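Local coordinates for L0028 (Mitochondria associated protein) (Escherichia coli, PDB 3GCG) that probably acts as a bacterial effector of the WxxxE class that activates a Rho-family GTPase of the host cell, besides being associated with mitochondria, at residues L28-V31 against A32-T35; Q41-F44 against Q45-T49; E74-G77 against H78-A82; F150-S153 against E154-I158. All coordinates share one frame; numbering follows the deposited sequence.

Interaction 1: L28-V31 against A32-T35; sequences LQAV and AKQT
Ala-32 N donates to Leu-28 O at 3.0 Å with an N-H...O angle of 157°, the four-residue spacing of an alpha helix. One step later the spacing shrinks. Lys-33 N reaches Ala-30 O at 3.3 Å from above the carbonyl plane, with only a weak second bond to Gln-29 O. Gln-34 N likewise bonds Val-31 O at 3.0 Å, 46° out of the carbonyl plane. Two waters serve the same carbonyls: one donates to Ala-30 O and accepts from Gln-34 NE2, the other donates to Val-31 O (2.8 Å) and accepts from Thr-35 OG1. An amide and a hydroxyl suit this turn because each can reach such a water. Gln-34 NE2 also bonds the backbone of the partner protein chain, so it has a share in the interface. Lys-33, extended beyond CG, lays its methylenes back over Ala-30, CE coming 3.3 Å from Ala-30 CA; the small alanine leaves room for this. Val-31, buried, packs on Trp-43 of helix 41-67. Bonding that passes to three-residue spacing of the 3-10 type, with water on the carbonyls, is typical of a helix leading into a loop, here the one joining helix 20-32 to helix 41-67.

Interaction 2: Q41-F44 against Q45-T49; sequences QQWF and QQEQT
Trp-43 O accepts from Glu-47 N at 2.9 Å, one of four consecutive backbone bonds of alpha-helical spacing. Gln-41 O to Gln-45 N, Gln-42 O to Gln-46 N and Phe-44 O to Gln-48 N complete the set. Of the packing contacts, the most telling is between Trp-43 and Glu-47. Both side chains leave the helix with CG anti to the backbone N (chi1 176° for Glu-47) and run alongside each other, so that Glu-47 CB sits over one indole face, 3.9 Å above its plane toward the rim. The carboxylate lies 14° from parallel with the ring. Phe-44 meets Gln-48 at a steeper angle: its CE2 is 3.9 Å from Gln-48 OE1, ring and amide planes 64° apart. The same phenyl ring stacks with Phe-147. The polar ends look outside the segments. Ser-99 OG bonds both Trp-43 NE1 and Glu-47 OE2, while Ser-98 OG bonds Glu-47 OE1, which satisfies a buried acid and fixes its rotation. Gln-46, long and amide-tipped, reaches backbone and an acidic side chain of the partner protein chain. A tryptophan and a glutamate one helical turn apart, tied to a neighbouring loop and helix start, form the WxxxE motif that names these bacterial effectors.

Interaction 3: E74-G77 against H78-A82; sequences ETKG and HIFRA
Glu-74 meets His-78 twice, one turn further along helix 73-87. Its carbonyl O accepts from His-78 N at 3.0 Å and also lies over one face of the imidazole near the rim. Its side chain, extended with CG anti to the backbone N (chi1 -170°), brings OE2 to the ring edge, where His-78 NE2 makes a weak bond of 3.3 Å that is nearly straight at 178°; carboxylate and ring planes are close to perpendicular. Thr-75 O takes Ile-79 N at 3.0 Å, and its CG2 approaches Ile-79 CD1 at 4.3 Å, while OG1 turns to Ser-72 OG. Lys-76 O accepts from Phe-80 N and lies in the plane of the phenyl ring at its edge, 3.5 Å from CD1. The fully extended lysine runs its methylenes beside that ring, CE 4.2 Å from Phe-80 CE1, and the ammonium ends beside the ring's far end, not over it. Lacking a side chain, Gly-77 takes part through its backbone alone, its O accepting from Arg-81 N at 2.9 Å. Ile-79 and Phe-80, both buried, face helix 41-67. The chemistry is thus divided by side: an exposed acid-imidazole pair that could modestly favour a protonated histidine, and an apolar flank turned to the fold.

Interaction 4: F150-S153 against E154-I158; sequences FKVS and EIKAI
Phe-150 and Lys-151 meet Glu-154 and Ile-155 in a hydrophobic staple joined to one half of a capping box, at the start of helix 152-166. Lys-151 holds the N-cap position but has no short polar side chain to return a bond, so the box is one-sided: Glu-154 OE1 accepts Lys-151 N at 2.9 Å and 176°. Glu-154 gets there because CG stands anti to the carbonyl carbon (chi1 -50°), which points the extended chain back toward the N terminus. The amide meets OE1 on its anti side, 28° out of the carboxylate plane. This acid suits a helix start, where its charge would favourably face the dipole. The same oxygen lies at the edge of the Phe-150 ring, 3.2 Å from CD1, the phenyl and carboxylate side chains crossing at about a right angle. In the staple, Phe-150 CB touches Ile-155 CG1 at 4.3 Å. Lys-151 O then accepts from Ile-155 N at 2.8 Å, opening the helical bonding. Val-152, buried against Tyr-51 and Gln-140, offers CG1 to the extended chain of Lys-156, 4.1 Å from its CE. Further along, the phenyl ring rests obliquely on branched Ile-158, Phe-150 CE1 lying 4.3 Å from Ile-158 CD1.

All four contacts are local and follow one another in series along the chain; each is made within one continuous run of residues, so none encloses a loop and none nests in or crosses another. Interaction 1 lies where helix 20-32 gives way to the loop before helix 41-67. Interaction 2 is the first part of that next helix and touches interaction 1 directly, Leu-28 of interaction 1 also lying against the indole of interaction 2. Interaction 3 belongs to helix 73-87, with Ile-79 reaching both helix 41-67 and helix 152-166. Interaction 4 starts helix 152-166, which packs on helices 41-67 and 73-87; its nearest atoms are about 5 Å from interaction 3.

Interaction 1: L28-V31 against A32-T35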
loop_
_atom_site.group_PDB
_atom_site.type_symbol
_atom_site.label_atom_id
_atom_site.label_comp_id
_atom_site.label_asym_id
_atom_site.label_seq_id
_atom_site.Cartn_x
_atom_site.Cartn_y
_atom_site.Cartn_z
ATOM N N LEU B 28 -10.484 7.885 15.351
ATOM C CA LEU B 28 -11.926 7.966 15.121
ATOM C C LEU B 28 -12.323 9.347 14.617
ATOM O O LEU B 28 -13.168 9.470 13.728
ATOM C CB LEU B 28 -12.680 7.630 16.410
ATOM C CG LEU B 28 -12.500 6.166 16.817
ATOM C CD1 LEU B 28 -13.138 5.905 18.172
ATOM C CD2 LEU B 28 -13.108 5.270 15.746
ATOM N N GLN B 29 -11.713 10.384 15.181
ATOM C CA GLN B 29 -12.007 11.745 14.751
ATOM C C GLN B 29 -11.693 11.897 13.274
ATOM O O GLN B 29 -12.476 12.484 12.526
ATOM C CB GLN B 29 -11.177 12.768 15.532
ATOM C CG GLN B 29 -11.644 13.018 16.948
ATOM C CD GLN B 29 -10.981 14.238 17.553
ATOM O OE1 GLN B 29 -11.085 15.347 17.010
ATOM N NE2 GLN B 29 -10.290 14.049 18.678
ATOM N N ALA B 30 -10.540 11.374 12.862
ATOM C CA ALA B 30 -10.119 11.457 11.465
ATOM C C ALA B 30 -11.134 10.751 10.574
ATOM O O ALA B 30 -11.467 11.226 9.487
ATOM C CB ALA B 30 -8.730 10.831 11.292
ATOM N N VAL B 31 -11.634 9.615 11.040
ATOM C CA VAL B 31 -12.625 8.860 10.279
ATOM C C VAL B 31 -13.896 9.697 10.074
ATOM O O VAL B 31 -14.461 9.737 8.979
ATOM C CB VAL B 31 -13.011 7.553 11.015
ATOM C CG1 VAL B 31 -14.146 6.856 10.278
ATOM C CG2 VAL B 31 -11.794 6.637 11.130
ATOM N N ALA B 32 -14.326 10.365 11.140
ATOM C CA ALA B 32 -15.529 11.193 11.114
ATOM C C ALA B 32 -15.529 12.319 10.080
ATOM O O ALA B 32 -16.599 12.759 9.662
ATOM C CB ALA B 32 -15.780 11.773 12.502
ATOM N N LYS B 33 -14.356 12.793 9.665
ATOM C CA LYS B 33 -14.299 13.883 8.684
ATOM C C LYS B 33 -14.751 13.423 7.308
ATOM O O LYS B 33 -15.086 14.242 6.451
ATOM C CB LYS B 33 -12.876 14.426 8.530
ATOM C CG LYS B 33 -12.063 14.544 9.797
ATOM C CD LYS B 33 -10.598 14.785 9.443
ATOM C CE LYS B 33 -9.705 14.679 10.663
ATOM N NZ LYS B 33 -8.265 14.799 10.293
ATOM N N GLN B 34 -14.735 12.113 7.092
ATOM C CA GLN B 34 -15.119 11.547 5.803
ATOM C C GLN B 34 -16.581 11.794 5.428
ATOM O O GLN B 34 -16.881 12.140 4.286
ATOM C CB GLN B 34 -14.819 10.044 5.789
ATOM C CG GLN B 34 -13.326 9.711 5.738
ATOM C CD GLN B 34 -13.034 8.229 5.958
ATOM O OE1 GLN B 34 -13.818 7.362 5.559
ATOM N NE2 GLN B 34 -11.894 7.935 6.580
ATOM N N THR B 35 -17.485 11.617 6.387
ATOM C CA THR B 35 -18.908 11.818 6.140
ATOM C C THR B 35 -19.361 13.152 6.735
ATOM O O THR B 35 -18.751 14.188 6.467
ATOM C CB THR B 35 -19.737 10.659 6.746
ATOM O OG1 THR B 35 -19.425 10.516 8.135
ATOM C CG2 THR B 35 -19.423 9.353 6.035
HETATM O O HOH W 1 -9.855 10.457 6.921
HETATM O O HOH W 2 -17.149 9.189 8.676
#

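Interaction 2: Q41-F44 against Q45-T49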
loop_
_atom_site.group_PDB
_atom_site.type_symbol
_atom_site.label_atom_id
_atom_site.label_comp_id
_atom_site.label_asym_id
_atom_site.label_seq_id
_atom_site.Cartn_x
_atom_site.Cartn_y
_atom_site.Cartn_z
ATOM N N GLN B 41 -18.903 3.260 11.432
ATOM C CA GLN B 41 -19.324 1.872 11.251
ATOM C C GLN B 41 -18.700 1.240 10.013
ATOM O O GLN B 41 -18.131 0.153 10.070
ATOM C CB GLN B 41 -20.843 1.791 11.108
ATOM C CG GLN B 41 -21.642 2.629 12.090
ATOM C CD GLN B 41 -23.119 2.699 11.705
ATOM O OE1 GLN B 41 -23.463 3.070 10.575
ATOM N NE2 GLN B 41 -23.996 2.342 12.640
ATOM N N GLN B 42 -18.836 1.915 8.881
ATOM C CA GLN B 42 -18.288 1.397 7.641
ATOM C C GLN B 42 -16.778 1.251 7.774
ATOM O O GLN B 42 -16.218 0.204 7.439
ATOM C CB GLN B 42 -18.657 2.324 6.490
ATOM C CG GLN B 42 -20.159 2.481 6.336
ATOM C CD GLN B 42 -20.875 1.144 6.351
ATOM O OE1 GLN B 42 -20.673 0.314 5.465
ATOM N NE2 GLN B 42 -21.708 0.924 7.367
ATOM N N TRP B 43 -16.126 2.291 8.285
ATOM C CA TRP B 43 -14.687 2.242 8.485
ATOM C C TRP B 43 -14.319 1.028 9.341
ATOM O O TRP B 43 -13.380 0.293 9.021
ATOM C CB TRP B 43 -14.179 3.508 9.185
ATOM C CG TRP B 43 -12.748 3.367 9.600
ATOM C CD1 TRP B 43 -11.645 3.502 8.800
ATOM C CD2 TRP B 43 -12.264 2.931 10.876
ATOM N NE1 TRP B 43 -10.510 3.176 9.498
ATOM C CE2 TRP B 43 -10.859 2.830 10.778
ATOM C CE3 TRP B 43 -12.880 2.632 12.100
ATOM C CZ2 TRP B 43 -10.060 2.422 11.850
ATOM C CZ3 TRP B 43 -12.087 2.227 13.163
ATOM C CH2 TRP B 43 -10.688 2.134 13.032
ATOM N N PHE B 44 -15.057 0.825 10.430
ATOM C CA PHE B 44 -14.791 -0.296 11.337
ATOM C C PHE B 44 -14.855 -1.637 10.609
ATOM O O PHE B 44 -13.967 -2.476 10.759
ATOM C CB PHE B 44 -15.797 -0.301 12.497
ATOM C CG PHE B 44 -15.501 -1.330 13.556
ATOM C CD1 PHE B 44 -14.544 -1.084 14.538
ATOM C CD2 PHE B 44 -16.164 -2.561 13.557
ATOM C CE1 PHE B 44 -14.245 -2.054 15.514
ATOM C CE2 PHE B 44 -15.876 -3.541 14.526
ATOM C CZ PHE B 44 -14.915 -3.289 15.506
ATOM N N GLN B 45 -15.914 -1.831 9.826
ATOM C CA GLN B 45 -16.099 -3.064 9.067
ATOM C C GLN B 45 -14.939 -3.319 8.104
ATOM O O GLN B 45 -14.367 -4.413 8.076
ATOM C CB GLN B 45 -17.416 -3.005 8.276
ATOM C CG GLN B 45 -18.676 -3.214 9.114
ATOM C CD GLN B 45 -19.960 -3.200 8.283
ATOM O OE1 GLN B 45 -20.114 -3.967 7.325
ATOM N NE2 GLN B 45 -20.893 -2.328 8.655
ATOM N N GLN B 46 -14.596 -2.301 7.320
ATOM C CA GLN B 46 -13.519 -2.416 6.346
ATOM C C GLN B 46 -12.155 -2.684 6.976
ATOM O O GLN B 46 -11.418 -3.557 6.525
ATOM C CB GLN B 46 -13.446 -1.145 5.505
ATOM C CG GLN B 46 -14.769 -0.758 4.892
ATOM C CD GLN B 46 -14.611 0.228 3.755
ATOM O OE1 GLN B 46 -13.613 0.953 3.677
ATOM N NE2 GLN B 46 -15.601 0.270 2.870
ATOM N N GLU B 47 -11.824 -1.925 8.014
ATOM C CA GLU B 47 -10.546 -2.090 8.690
ATOM C C GLU B 47 -10.438 -3.472 9.324
ATOM O O GLU B 47 -9.404 -4.126 9.218
ATOM C CB GLU B 47 -10.360 -1.009 9.759
ATOM C CG GLU B 47 -9.092 -1.181 10.571
ATOM C CD GLU B 47 -7.839 -1.005 9.732
ATOM O OE1 GLU B 47 -6.776 -1.487 10.170
ATOM O OE2 GLU B 47 -7.914 -0.377 8.649
ATOM N N GLN B 48 -11.506 -3.919 9.977
ATOM C CA GLN B 48 -11.502 -5.236 10.610
ATOM C C GLN B 48 -11.149 -6.364 9.634
ATOM O O GLN B 48 -10.256 -7.174 9.914
ATOM C CB GLN B 48 -12.864 -5.530 11.247
ATOM C CG GLN B 48 -12.871 -6.775 12.123
ATOM C CD GLN B 48 -14.118 -6.863 13.001
ATOM O OE1 GLN B 48 -15.252 -6.816 12.503
ATOM N NE2 GLN B 48 -13.913 -6.992 14.313
ATOM N N THR B 49 -11.844 -6.432 8.497
ATOM C CA THR B 49 -11.553 -7.491 7.539
ATOM C C THR B 49 -10.190 -7.263 6.889
ATOM O O THR B 49 -9.517 -8.209 6.503
ATOM C CB THR B 49 -12.658 -7.626 6.440
ATOM O OG1 THR B 49 -12.158 -7.180 5.173
ATOM C CG2 THR B 49 -13.882 -6.837 6.806
#

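Interaction 3: E74-G77 against H78-A82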
loop_
_atom_site.group_PDB
_atom_site.type_symbol
_atom_site.label_atom_id
_atom_site.label_comp_id
_atom_site.label_asym_id
_atom_site.label_seq_id
_atom_site.Cartn_x
_atom_site.Cartn_y
_atom_site.Cartn_z
ATOM N N GLU B 74 -4.965 -21.005 -5.275
ATOM C CA GLU B 74 -6.128 -21.840 -4.987
ATOM C C GLU B 74 -6.034 -22.191 -3.510
ATOM O O GLU B 74 -6.929 -21.895 -2.720
ATOM C CB GLU B 74 -6.102 -23.133 -5.806
ATOM C CG GLU B 74 -7.409 -23.922 -5.716
ATOM C CD GLU B 74 -7.349 -25.272 -6.421
ATOM O OE1 GLU B 74 -6.806 -25.333 -7.548
ATOM O OE2 GLU B 74 -7.858 -26.267 -5.854
ATOM N N THR B 75 -4.920 -22.820 -3.155
ATOM C CA THR B 75 -4.659 -23.223 -1.785
ATOM C C THR B 75 -4.752 -22.015 -0.859
ATOM O O THR B 75 -5.260 -22.116 0.251
ATOM C CB THR B 75 -3.267 -23.862 -1.669
ATOM O OG1 THR B 75 -3.154 -24.914 -2.636
ATOM C CG2 THR B 75 -3.056 -24.441 -0.278
ATOM N N LYS B 76 -4.267 -20.870 -1.318
ATOM C CA LYS B 76 -4.340 -19.661 -0.506
ATOM C C LYS B 76 -5.812 -19.376 -0.181
ATOM O O LYS B 76 -6.153 -19.026 0.950
ATOM C CB LYS B 76 -3.726 -18.489 -1.263
ATOM C CG LYS B 76 -3.671 -17.188 -0.495
ATOM C CD LYS B 76 -3.078 -16.100 -1.381
ATOM C CE LYS B 76 -3.059 -14.729 -0.708
ATOM N NZ LYS B 76 -2.361 -13.730 -1.577
ATOM N N GLY B 77 -6.679 -19.548 -1.175
ATOM C CA GLY B 77 -8.097 -19.321 -0.967
ATOM C C GLY B 77 -8.693 -20.288 0.044
ATOM O O GLY B 77 -9.501 -19.898 0.892
ATOM N N HIS B 78 -8.307 -21.557 -0.031
ATOM C CA HIS B 78 -8.842 -22.522 0.916
ATOM C C HIS B 78 -8.423 -22.115 2.330
ATOM O O HIS B 78 -9.203 -22.227 3.283
ATOM C CB HIS B 78 -8.342 -23.930 0.593
ATOM C CG HIS B 78 -8.700 -24.391 -0.783
ATOM N ND1 HIS B 78 -9.993 -24.381 -1.257
ATOM C CD2 HIS B 78 -7.931 -24.866 -1.794
ATOM C CE1 HIS B 78 -10.008 -24.828 -2.502
ATOM N NE2 HIS B 78 -8.770 -25.128 -2.851
ATOM N N ILE B 79 -7.193 -21.623 2.458
ATOM C CA ILE B 79 -6.695 -21.199 3.758
ATOM C C ILE B 79 -7.494 -19.995 4.258
ATOM O O ILE B 79 -7.878 -19.940 5.428
ATOM C CB ILE B 79 -5.180 -20.870 3.693
ATOM C CG1 ILE B 79 -4.382 -22.169 3.500
ATOM C CG2 ILE B 79 -4.730 -20.187 4.970
ATOM C CD1 ILE B 79 -2.900 -21.967 3.253
ATOM N N PHE B 80 -7.768 -19.049 3.367
ATOM C CA PHE B 80 -8.528 -17.876 3.749
ATOM C C PHE B 80 -9.964 -18.207 4.155
ATOM O O PHE B 80 -10.486 -17.631 5.108
ATOM C CB PHE B 80 -8.516 -16.836 2.622
ATOM C CG PHE B 80 -7.520 -15.730 2.844
ATOM C CD1 PHE B 80 -6.174 -15.921 2.574
ATOM C CD2 PHE B 80 -7.927 -14.518 3.389
ATOM C CE1 PHE B 80 -5.249 -14.919 2.847
ATOM C CE2 PHE B 80 -7.015 -13.513 3.666
ATOM C CZ PHE B 80 -5.672 -13.712 3.398
ATOM N N ARG B 81 -10.600 -19.134 3.447
ATOM C CA ARG B 81 -11.964 -19.517 3.788
ATOM C C ARG B 81 -11.961 -20.260 5.124
ATOM O O ARG B 81 -12.862 -20.083 5.950
ATOM C CB ARG B 81 -12.571 -20.412 2.704
ATOM C CG ARG B 81 -14.017 -20.059 2.356
ATOM C CD ARG B 81 -14.843 -19.712 3.605
ATOM N NE ARG B 81 -16.196 -19.266 3.269
ATOM C CZ ARG B 81 -17.038 -18.689 4.125
ATOM N NH1 ARG B 81 -16.676 -18.478 5.384
ATOM N NH2 ARG B 81 -18.249 -18.324 3.721
ATOM N N ALA B 82 -10.936 -21.086 5.336
ATOM C CA ALA B 82 -10.816 -21.835 6.580
ATOM C C ALA B 82 -10.696 -20.862 7.744
ATOM O O ALA B 82 -11.377 -21.005 8.760
ATOM C CB ALA B 82 -9.601 -22.753 6.528
#

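Interaction 4: F150-S153 against E154-I158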
loop_
_atom_site.group_PDB
_atom_site.type_symbol
_atom_site.label_atom_id
_atom_site.label_comp_id
_atom_site.label_asym_id
_atom_site.label_seq_id
_atom_site.Cartn_x
_atom_site.Cartn_y
_atom_site.Cartn_z
ATOM N N PHE B 150 -11.328 -11.173 17.755
ATOM C CA PHE B 150 -10.290 -12.186 17.934
ATOM C C PHE B 150 -8.941 -11.453 18.009
ATOM O O PHE B 150 -8.760 -10.426 17.355
ATOM C CB PHE B 150 -10.296 -13.171 16.755
ATOM C CG PHE B 150 -11.011 -14.470 17.043
ATOM C CD1 PHE B 150 -10.492 -15.375 17.964
ATOM C CD2 PHE B 150 -12.204 -14.790 16.391
ATOM C CE1 PHE B 150 -11.145 -16.578 18.232
ATOM C CE2 PHE B 150 -12.865 -15.990 16.652
ATOM C CZ PHE B 150 -12.335 -16.886 17.573
ATOM N N LYS B 151 -8.008 -11.972 18.809
ATOM C CA LYS B 151 -6.685 -11.359 18.975
ATOM C C LYS B 151 -5.690 -11.789 17.903
ATOM O O LYS B 151 -5.836 -12.850 17.305
ATOM C CB LYS B 151 -6.108 -11.703 20.345
ATOM C CG LYS B 151 -6.843 -11.070 21.509
ATOM C CD LYS B 151 -6.296 -11.578 22.829
ATOM C CE LYS B 151 -6.900 -10.836 24.011
ATOM N NZ LYS B 151 -6.396 -11.388 25.302
ATOM N N VAL B 152 -4.669 -10.967 17.679
ATOM C CA VAL B 152 -3.658 -11.259 16.665
ATOM C C VAL B 152 -2.964 -12.605 16.825
ATOM O O VAL B 152 -2.759 -13.314 15.840
ATOM C CB VAL B 152 -2.587 -10.151 16.609
ATOM C CG1 VAL B 152 -1.459 -10.555 15.665
ATOM C CG2 VAL B 152 -3.218 -8.858 16.123
ATOM N N SER B 153 -2.589 -12.954 18.053
ATOM C CA SER B 153 -1.916 -14.229 18.307
ATOM C C SER B 153 -2.860 -15.366 17.958
ATOM O O SER B 153 -2.453 -16.403 17.437
ATOM C CB SER B 153 -1.517 -14.345 19.777
ATOM O OG SER B 153 -2.666 -14.343 20.608
ATOM N N GLU B 154 -4.135 -15.160 18.250
ATOM C CA GLU B 154 -5.138 -16.163 17.957
ATOM C C GLU B 154 -5.282 -16.315 16.437
ATOM O O GLU B 154 -5.242 -17.427 15.910
ATOM C CB GLU B 154 -6.465 -15.762 18.607
ATOM C CG GLU B 154 -6.305 -15.395 20.079
ATOM C CD GLU B 154 -7.631 -15.205 20.791
ATOM O OE1 GLU B 154 -8.485 -14.450 20.275
ATOM O OE2 GLU B 154 -7.811 -15.808 21.870
ATOM N N ILE B 155 -5.437 -15.191 15.741
ATOM C CA ILE B 155 -5.558 -15.188 14.285
ATOM C C ILE B 155 -4.373 -15.945 13.674
ATOM O O ILE B 155 -4.551 -16.792 12.794
ATOM C CB ILE B 155 -5.573 -13.737 13.742
ATOM C CG1 ILE B 155 -6.827 -13.017 14.227
ATOM C CG2 ILE B 155 -5.523 -13.732 12.228
ATOM C CD1 ILE B 155 -6.818 -11.538 13.925
ATOM N N LYS B 156 -3.168 -15.633 14.144
ATOM C CA LYS B 156 -1.949 -16.291 13.669
ATOM C C LYS B 156 -1.982 -17.805 13.867
ATOM O O LYS B 156 -1.658 -18.566 12.956
ATOM C CB LYS B 156 -0.722 -15.750 14.401
ATOM C CG LYS B 156 -0.260 -14.367 13.967
ATOM C CD LYS B 156 1.117 -14.051 14.565
ATOM C CE LYS B 156 1.653 -12.716 14.066
ATOM N NZ LYS B 156 3.038 -12.439 14.559
ATOM N N ALA B 157 -2.353 -18.233 15.071
ATOM C CA ALA B 157 -2.415 -19.656 15.405
ATOM C C ALA B 157 -3.451 -20.369 14.533
ATOM O O ALA B 157 -3.180 -21.421 13.962
ATOM C CB ALA B 157 -2.757 -19.829 16.886
ATOM N N ILE B 158 -4.641 -19.786 14.441
ATOM C CA ILE B 158 -5.695 -20.355 13.622
ATOM C C ILE B 158 -5.199 -20.511 12.184
ATOM O O ILE B 158 -5.419 -21.545 11.553
ATOM C CB ILE B 158 -6.941 -19.454 13.642
ATOM C CG1 ILE B 158 -7.547 -19.454 15.050
ATOM C CG2 ILE B 158 -7.939 -19.920 12.592
ATOM C CD1 ILE B 158 -8.750 -18.540 15.201
#